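Alpha-galactosidase 1 (Saccharomyces cerevisiae, PDB 3LRK) hydrolyses terminal, non-reducing alpha-D-galactose residues from alpha-D-galactosides such as galactose oligosaccharides, galactomannans and galactolipids, as a secreted homotetrameric glycoprotein of glycoside hydrolase family 27. Local coordinates at residues V332-E337 and G363-P368; G341-W346 and L359-S364. The protein carries 1 engineered substitution. All coordinates share one frame; numbering follows the deposited sequence.

Interaction 1 of 2, residues V332-E337 and G363-P368; sequences VSDTDE and GSVSRP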
ATOM      1  N   VAL A 332     -22.687   8.808  13.486  1.00 30.72           N
ATOM      2  CA  VAL A 332     -23.910   9.537  13.840  1.00 31.12           C
ATOM      3  C   VAL A 332     -23.871  10.995  13.366  1.00 31.48           C
ATOM      4  O   VAL A 332     -22.796  11.559  13.147  1.00 31.55           O
ATOM      5  CB  VAL A 332     -24.221   9.467  15.369  1.00 31.00           C
ATOM      6  CG1 VAL A 332     -24.426   8.021  15.822  1.00 30.59           C
ATOM      7  CG2 VAL A 332     -23.139  10.152  16.202  1.00 31.24           C
ATOM      8  N   SER A 333     -25.046  11.604  13.214  1.00 32.10           N
ATOM      9  CA  SER A 333     -25.134  12.991  12.757  1.00 32.84           C
ATOM     10  C   SER A 333     -24.756  13.992  13.858  1.00 33.04           C
ATOM     11  O   SER A 333     -24.476  15.153  13.574  1.00 33.13           O
ATOM     12  CB  SER A 333     -26.525  13.296  12.183  1.00 32.84           C
ATOM     13  OG  SER A 333     -27.537  13.039  13.140  1.00 34.28           O
ATOM     14  N   ASP A 334     -24.745  13.529  15.105  1.00 33.22           N
ATOM     15  CA  ASP A 334     -24.350  14.348  16.252  1.00 33.68           C
ATOM     16  C   ASP A 334     -22.829  14.396  16.360  1.00 33.49           C
ATOM     17  O   ASP A 334     -22.212  13.570  17.037  1.00 33.15           O
ATOM     18  CB  ASP A 334     -24.976  13.793  17.536  1.00 33.81           C
ATOM     19  CG  ASP A 334     -26.489  13.690  17.438  1.00 35.75           C
ATOM     20  OD1 ASP A 334     -27.150  14.755  17.342  1.00 35.93           O
ATOM     21  OD2 ASP A 334     -27.005  12.548  17.440  1.00 37.49           O
ATOM     22  N   THR A 335     -22.236  15.372  15.676  1.00 33.19           N
ATOM     23  CA  THR A 335     -20.785  15.494  15.608  1.00 32.74           C
ATOM     24  C   THR A 335     -20.281  16.679  16.430  1.00 32.41           C
ATOM     25  O   THR A 335     -21.010  17.650  16.670  1.00 32.57           O
ATOM     26  CB  THR A 335     -20.286  15.609  14.150  1.00 32.74           C
ATOM     27  OG1 THR A 335     -20.942  16.704  13.495  1.00 33.27           O
ATOM     28  CG2 THR A 335     -20.546  14.310  13.378  1.00 32.25           C
ATOM     29  N   ASP A 336     -19.033  16.584  16.870  1.00 31.42           N
ATOM     30  CA  ASP A 336     -18.438  17.601  17.724  1.00 30.81           C
ATOM     31  C   ASP A 336     -17.819  18.721  16.879  1.00 30.93           C
ATOM     32  O   ASP A 336     -17.979  18.739  15.653  1.00 30.21           O
ATOM     33  CB  ASP A 336     -17.419  16.967  18.681  1.00 30.35           C
ATOM     34  CG  ASP A 336     -16.260  16.274  17.955  1.00 29.46           C
ATOM     35  OD1 ASP A 336     -15.991  16.570  16.762  1.00 27.23           O
ATOM     36  OD2 ASP A 336     -15.602  15.441  18.608  1.00 27.74           O
ATOM     37  N   GLU A 337     -17.122  19.645  17.541  1.00 31.47           N
ATOM     38  CA  GLU A 337     -16.459  20.773  16.875  1.00 32.13           C
ATOM     39  C   GLU A 337     -15.488  20.356  15.753  1.00 32.00           C
ATOM     40  O   GLU A 337     -15.158  21.165  14.874  1.00 32.11           O
ATOM     41  CB  GLU A 337     -15.752  21.663  17.905  1.00 32.68           C
ATOM     42  CG  GLU A 337     -14.737  20.921  18.780  1.00 35.07           C
ATOM     43  CD  GLU A 337     -14.016  21.807  19.779  1.00 38.05           C
ATOM     44  OE1 GLU A 337     -13.841  21.355  20.937  1.00 40.05           O
ATOM     45  OE2 GLU A 337     -13.611  22.935  19.414  1.00 38.91           O
ATOM     46  N   GLY A 363     -20.576  10.264  20.049  1.00 27.98           N
ATOM     47  CA  GLY A 363     -21.324  11.400  19.501  1.00 28.15           C
ATOM     48  C   GLY A 363     -21.327  12.601  20.438  1.00 28.89           C
ATOM     49  O   GLY A 363     -20.939  12.493  21.600  1.00 28.97           O
ATOM     50  N   SER A 364     -21.769  13.748  19.924  1.00 29.74           N
ATOM     51  CA  SER A 364     -21.672  15.029  20.642  1.00 30.29           C
ATOM     52  C   SER A 364     -22.801  15.284  21.659  1.00 30.69           C
ATOM     53  O   SER A 364     -22.727  16.211  22.474  1.00 30.42           O
ATOM     54  CB  SER A 364     -21.615  16.179  19.635  1.00 30.26           C
ATOM     55  OG  SER A 364     -22.817  16.231  18.875  1.00 30.49           O
ATOM     56  N   VAL A 365     -23.841  14.459  21.611  1.00 31.52           N
ATOM     57  CA  VAL A 365     -24.988  14.622  22.499  1.00 32.48           C
ATOM     58  C   VAL A 365     -25.264  13.315  23.226  1.00 32.72           C
ATOM     59  O   VAL A 365     -24.903  12.236  22.747  1.00 32.65           O
ATOM     60  CB  VAL A 365     -26.273  15.075  21.725  1.00 32.41           C
ATOM     61  CG1 VAL A 365     -27.353  15.510  22.693  1.00 34.25           C
ATOM     62  CG2 VAL A 365     -25.969  16.216  20.779  1.00 32.58           C
ATOM     63  N   SER A 366     -25.895  13.430  24.391  1.00 33.28           N
ATOM     64  CA  SER A 366     -26.402  12.286  25.133  1.00 33.76           C
ATOM     65  C   SER A 366     -27.393  11.553  24.243  1.00 33.92           C
ATOM     66  O   SER A 366     -28.212  12.186  23.579  1.00 34.16           O
ATOM     67  CB  SER A 366     -27.093  12.766  26.411  1.00 33.77           C
ATOM     68  OG  SER A 366     -27.526  11.674  27.200  1.00 34.79           O
ATOM     69  N   ARG A 367     -27.311  10.229  24.205  1.00 34.19           N
ATOM     70  CA  ARG A 367     -28.228   9.450  23.381  1.00 34.70           C
ATOM     71  C   ARG A 367     -28.620   8.137  24.057  1.00 34.75           C
ATOM     72  O   ARG A 367     -27.859   7.604  24.869  1.00 34.66           O
ATOM     73  CB  ARG A 367     -27.640   9.196  21.987  1.00 34.99           C
ATOM     74  CG  ARG A 367     -26.757   7.957  21.882  1.00 35.46           C
ATOM     75  CD  ARG A 367     -25.990   7.894  20.579  1.00 36.35           C
ATOM     76  NE  ARG A 367     -26.830   7.733  19.392  1.00 35.84           N
ATOM     77  CZ  ARG A 367     -27.029   8.685  18.478  1.00 38.30           C
ATOM     78  NH1 ARG A 367     -26.462   9.884  18.614  1.00 37.72           N
ATOM     79  NH2 ARG A 367     -27.798   8.440  17.420  1.00 39.03           N
ATOM     80  N   PRO A 368     -29.820   7.623  23.738  1.00 35.12           N
ATOM     81  CA  PRO A 368     -30.148   6.271  24.172  1.00 35.20           C
ATOM     82  C   PRO A 368     -29.354   5.251  23.351  1.00 35.16           C
ATOM     83  O   PRO A 368     -29.166   5.432  22.148  1.00 34.97           O
ATOM     84  CB  PRO A 368     -31.646   6.163  23.876  1.00 35.28           C
ATOM     85  CG  PRO A 368     -31.859   7.099  22.729  1.00 35.80           C
ATOM     86  CD  PRO A 368     -30.924   8.247  22.982  1.00 35.11           C
TER
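D334 grips the 363-368 segment with both its side chain and its backbone. Its OD2 forms a salt bridge with R367 NH1 at 3.0 Å, using the anti lone pair, the one turned away from OD1; the carboxylate lies close to the guanidinium plane at its edge, yet the two planes are 55° apart, so a single oxygen and a single nitrogen carry the pair. D334 is the central residue of an inverse gamma turn, and its backbone O accepts from S364 N at 2.9 Å, the donor standing above the carbonyl plane. S364 OG, held between its own backbone N and carbonyl carbon (chi1 63°), adds a weak hydrogen bond of 3.2 Å to T335 O. V332 meets R367 tip to tip: V332 CG1 lies over one guanidinium face, toward its rim, 3.8 Å from R367 CZ. V332 CG2 faces G363 CA at 4.0 Å, and V365 CG2 brushes D334 OD1 at 3.9 Å. The contact lies at the surface. Its first segment follows strand 325-331, D336 OD2 bonding T215 OG1, and its second runs into strand 367-371, where R367 pairs by backbone with V457. V332 and R367 both rest on I343 of strand 342-349.

Interaction 2 of 2, residues G341-W346 and L359-S364; sequences GEIQMW and LLNGGS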
ATOM      1  N   GLY A 341     -18.046  11.923  15.170  1.00 28.03           N
ATOM      2  CA  GLY A 341     -19.157  11.341  15.913  1.00 27.48           C
ATOM      3  C   GLY A 341     -19.478   9.935  15.479  1.00 27.10           C
ATOM      4  O   GLY A 341     -19.929   9.700  14.352  1.00 27.34           O
ATOM      5  N   GLU A 342     -19.246   8.991  16.380  1.00 26.81           N
ATOM      6  CA  GLU A 342     -19.542   7.598  16.116  1.00 26.31           C
ATOM      7  C   GLU A 342     -19.957   6.911  17.412  1.00 26.16           C
ATOM      8  O   GLU A 342     -19.612   7.358  18.505  1.00 25.83           O
ATOM      9  CB  GLU A 342     -18.340   6.881  15.472  1.00 26.58           C
ATOM     10  CG  GLU A 342     -17.060   6.883  16.312  1.00 26.52           C
ATOM     11  CD  GLU A 342     -15.864   6.303  15.566  1.00 26.85           C
ATOM     12  OE1 GLU A 342     -15.900   5.113  15.217  1.00 27.21           O
ATOM     13  OE2 GLU A 342     -14.879   7.040  15.333  1.00 28.11           O
ATOM     14  N   ILE A 343     -20.702   5.828  17.272  1.00 25.88           N
ATOM     15  CA  ILE A 343     -21.120   5.016  18.411  1.00 26.45           C
ATOM     16  C   ILE A 343     -20.652   3.583  18.198  1.00 26.10           C
ATOM     17  O   ILE A 343     -20.628   3.091  17.065  1.00 26.53           O
ATOM     18  CB  ILE A 343     -22.657   5.083  18.636  1.00 26.66           C
ATOM     19  CG1 ILE A 343     -23.421   4.705  17.353  1.00 27.78           C
ATOM     20  CG2 ILE A 343     -23.049   6.483  19.130  1.00 26.60           C
ATOM     21  CD1 ILE A 343     -24.862   4.227  17.579  1.00 29.18           C
ATOM     22  N   GLN A 344     -20.251   2.926  19.283  1.00 25.80           N
ATOM     23  CA  GLN A 344     -19.698   1.580  19.199  1.00 25.20           C
ATOM     24  C   GLN A 344     -20.238   0.689  20.307  1.00 25.50           C
ATOM     25  O   GLN A 344     -20.548   1.154  21.408  1.00 25.46           O
ATOM     26  CB  GLN A 344     -18.164   1.603  19.263  1.00 24.95           C
ATOM     27  CG  GLN A 344     -17.484   2.642  18.344  1.00 24.16           C
ATOM     28  CD  GLN A 344     -15.964   2.527  18.331  1.00 23.77           C
ATOM     29  OE1 GLN A 344     -15.379   1.792  19.122  1.00 23.08           O
ATOM     30  NE2 GLN A 344     -15.321   3.267  17.432  1.00 23.28           N
ATOM     31  N   MET A 345     -20.349  -0.592  19.994  1.00 25.51           N
ATOM     32  CA  MET A 345     -20.593  -1.616  20.992  1.00 26.00           C
ATOM     33  C   MET A 345     -19.425  -2.592  21.002  1.00 25.32           C
ATOM     34  O   MET A 345     -18.999  -3.071  19.943  1.00 25.76           O
ATOM     35  CB  MET A 345     -21.867  -2.377  20.679  1.00 26.43           C
ATOM     36  CG  MET A 345     -22.525  -2.967  21.896  1.00 29.97           C
ATOM     37  SD  MET A 345     -23.174  -4.615  21.620  1.00 39.22           S
ATOM     38  CE  MET A 345     -21.735  -5.507  22.167  1.00 33.92           C
ATOM     39  N   TRP A 346     -18.912  -2.879  22.195  1.00 24.33           N
ATOM     40  CA  TRP A 346     -17.867  -3.877  22.370  1.00 23.84           C
ATOM     41  C   TRP A 346     -18.353  -4.943  23.341  1.00 24.50           C
ATOM     42  O   TRP A 346     -19.204  -4.680  24.200  1.00 24.34           O
ATOM     43  CB  TRP A 346     -16.579  -3.245  22.905  1.00 22.64           C
ATOM     44  CG  TRP A 346     -15.888  -2.249  21.990  1.00 22.19           C
ATOM     45  CD1 TRP A 346     -16.379  -1.045  21.566  1.00 20.55           C
ATOM     46  CD2 TRP A 346     -14.559  -2.356  21.438  1.00 20.96           C
ATOM     47  NE1 TRP A 346     -15.452  -0.409  20.769  1.00 21.41           N
ATOM     48  CE2 TRP A 346     -14.320  -1.183  20.692  1.00 20.52           C
ATOM     49  CE3 TRP A 346     -13.547  -3.328  21.511  1.00 21.82           C
ATOM     50  CZ2 TRP A 346     -13.123  -0.965  19.994  1.00 21.10           C
ATOM     51  CZ3 TRP A 346     -12.346  -3.100  20.829  1.00 21.27           C
ATOM     52  CH2 TRP A 346     -12.151  -1.933  20.077  1.00 20.73           C
ATOM     53  N   LEU A 359     -21.075   0.022  25.860  1.00 26.25           N
ATOM     54  CA  LEU A 359     -21.827   0.855  24.932  1.00 26.37           C
ATOM     55  C   LEU A 359     -21.178   2.237  24.898  1.00 26.40           C
ATOM     56  O   LEU A 359     -21.211   2.988  25.876  1.00 26.39           O
ATOM     57  CB  LEU A 359     -23.312   0.909  25.303  1.00 26.21           C
ATOM     58  CG  LEU A 359     -24.070  -0.401  25.039  1.00 26.56           C
ATOM     59  CD1 LEU A 359     -25.453  -0.395  25.701  1.00 26.46           C
ATOM     60  CD2 LEU A 359     -24.197  -0.656  23.539  1.00 25.64           C
ATOM     61  N   LEU A 360     -20.555   2.547  23.768  1.00 26.31           N
ATOM     62  CA  LEU A 360     -19.689   3.708  23.676  1.00 26.11           C
ATOM     63  C   LEU A 360     -20.318   4.783  22.797  1.00 26.25           C
ATOM     64  O   LEU A 360     -20.592   4.560  21.614  1.00 26.26           O
ATOM     65  CB  LEU A 360     -18.298   3.291  23.165  1.00 26.17           C
ATOM     66  CG  LEU A 360     -17.184   4.325  22.970  1.00 26.53           C
ATOM     67  CD1 LEU A 360     -16.770   4.967  24.304  1.00 27.18           C
ATOM     68  CD2 LEU A 360     -15.991   3.648  22.305  1.00 27.59           C
ATOM     69  N   ASN A 361     -20.561   5.943  23.397  1.00 26.33           N
ATOM     70  CA  ASN A 361     -21.179   7.065  22.705  1.00 26.51           C
ATOM     71  C   ASN A 361     -20.144   8.130  22.346  1.00 26.69           C
ATOM     72  O   ASN A 361     -19.888   9.054  23.120  1.00 26.94           O
ATOM     73  CB  ASN A 361     -22.312   7.667  23.556  1.00 26.42           C
ATOM     74  CG  ASN A 361     -23.024   8.822  22.867  1.00 26.62           C
ATOM     75  OD1 ASN A 361     -22.883   9.032  21.659  1.00 27.68           O
ATOM     76  ND2 ASN A 361     -23.785   9.587  23.638  1.00 28.25           N
ATOM     77  N   GLY A 362     -19.562   8.003  21.162  1.00 26.80           N
ATOM     78  CA  GLY A 362     -18.602   8.992  20.680  1.00 27.34           C
ATOM     79  C   GLY A 362     -19.245  10.197  20.015  1.00 27.42           C
ATOM     80  O   GLY A 362     -18.544  11.050  19.474  1.00 27.44           O
ATOM     81  N   GLY A 363     -20.576  10.264  20.049  1.00 27.98           N
ATOM     82  CA  GLY A 363     -21.324  11.400  19.501  1.00 28.15           C
ATOM     83  C   GLY A 363     -21.327  12.601  20.438  1.00 28.89           C
ATOM     84  O   GLY A 363     -20.939  12.493  21.600  1.00 28.97           O
ATOM     85  N   SER A 364     -21.769  13.748  19.924  1.00 29.74           N
ATOM     86  CA  SER A 364     -21.672  15.029  20.642  1.00 30.29           C
ATOM     87  C   SER A 364     -22.801  15.284  21.659  1.00 30.69           C
ATOM     88  O   SER A 364     -22.727  16.211  22.474  1.00 30.42           O
ATOM     89  CB  SER A 364     -21.615  16.179  19.635  1.00 30.26           C
ATOM     90  OG  SER A 364     -22.817  16.231  18.875  1.00 30.49           O
TER
HETATM   91  O   HOH W   1     -16.748   9.745  17.942  1.00 27.74           O
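The indole of W346 presents its N-H edge to the side-chain amide of Q344: NE1 donates to Q344 OE1 at 2.7 Å, the oxygen in the ring plane. L360 CD2 approaches the indole obliquely. The amide's NE2 in turn donates to E342 OE1 at 2.9 Å, from above the carboxylate plane. L360, with CG anti to the backbone N (chi1 180°), runs alongside Q344 and sets CD2 3.7 Å from Q344 OE1, and L243 of helix 239-246 covers the face carrying both. On the opposite face M345 CG and L359 CD2 are pressed to 3.3 Å, tighter than usual, and I343 CG2 meets N361 OD1 at 3.6 Å. Q344 and L360 exchange two nearly straight backbone hydrogen bonds in an antiparallel hairpin of the C-terminal beta-sandwich domain. Pairing loosens at G362, whose N makes a short (2.7 Å) but strongly bent, weak bond to E342 O; a water donates to G362 O and accepts weakly from E342 N. N361 OD1 closes an Asx turn onto G363 N while ND2 donates to V457 O. The buried Q344 amide and the E342 carboxylate share one chain of bonds, N244 bonding both and R329 NH1 pairing with E342 OE1, probably favouring the ionised carboxylate.

How the interactions relate
From the N terminus, the chain leaves strand 325-331 through V332-E337, turns back into strand 342-349, and returns along strand 355-361 before passing G363 and S364 into strand 367-371. Interaction 2 closes the hairpin between the second and third of these strands. Interaction 1 closes the wider loop, so interaction 2 nests inside it, and the two contacts share G363 and S364 at their C-terminal side. Their centres lie about 9 Å apart. A probable hydrogen bond from V332 N to G341 O joins their first segments, and R367 CD packs on I343 CG2 and N361 OD1. Interaction 2 pairs inner strands of the six-stranded antiparallel sheet, while interaction 1 joins the loop after its edge strand 325-331 to the start of strand 367-371 in the two-stranded sheet.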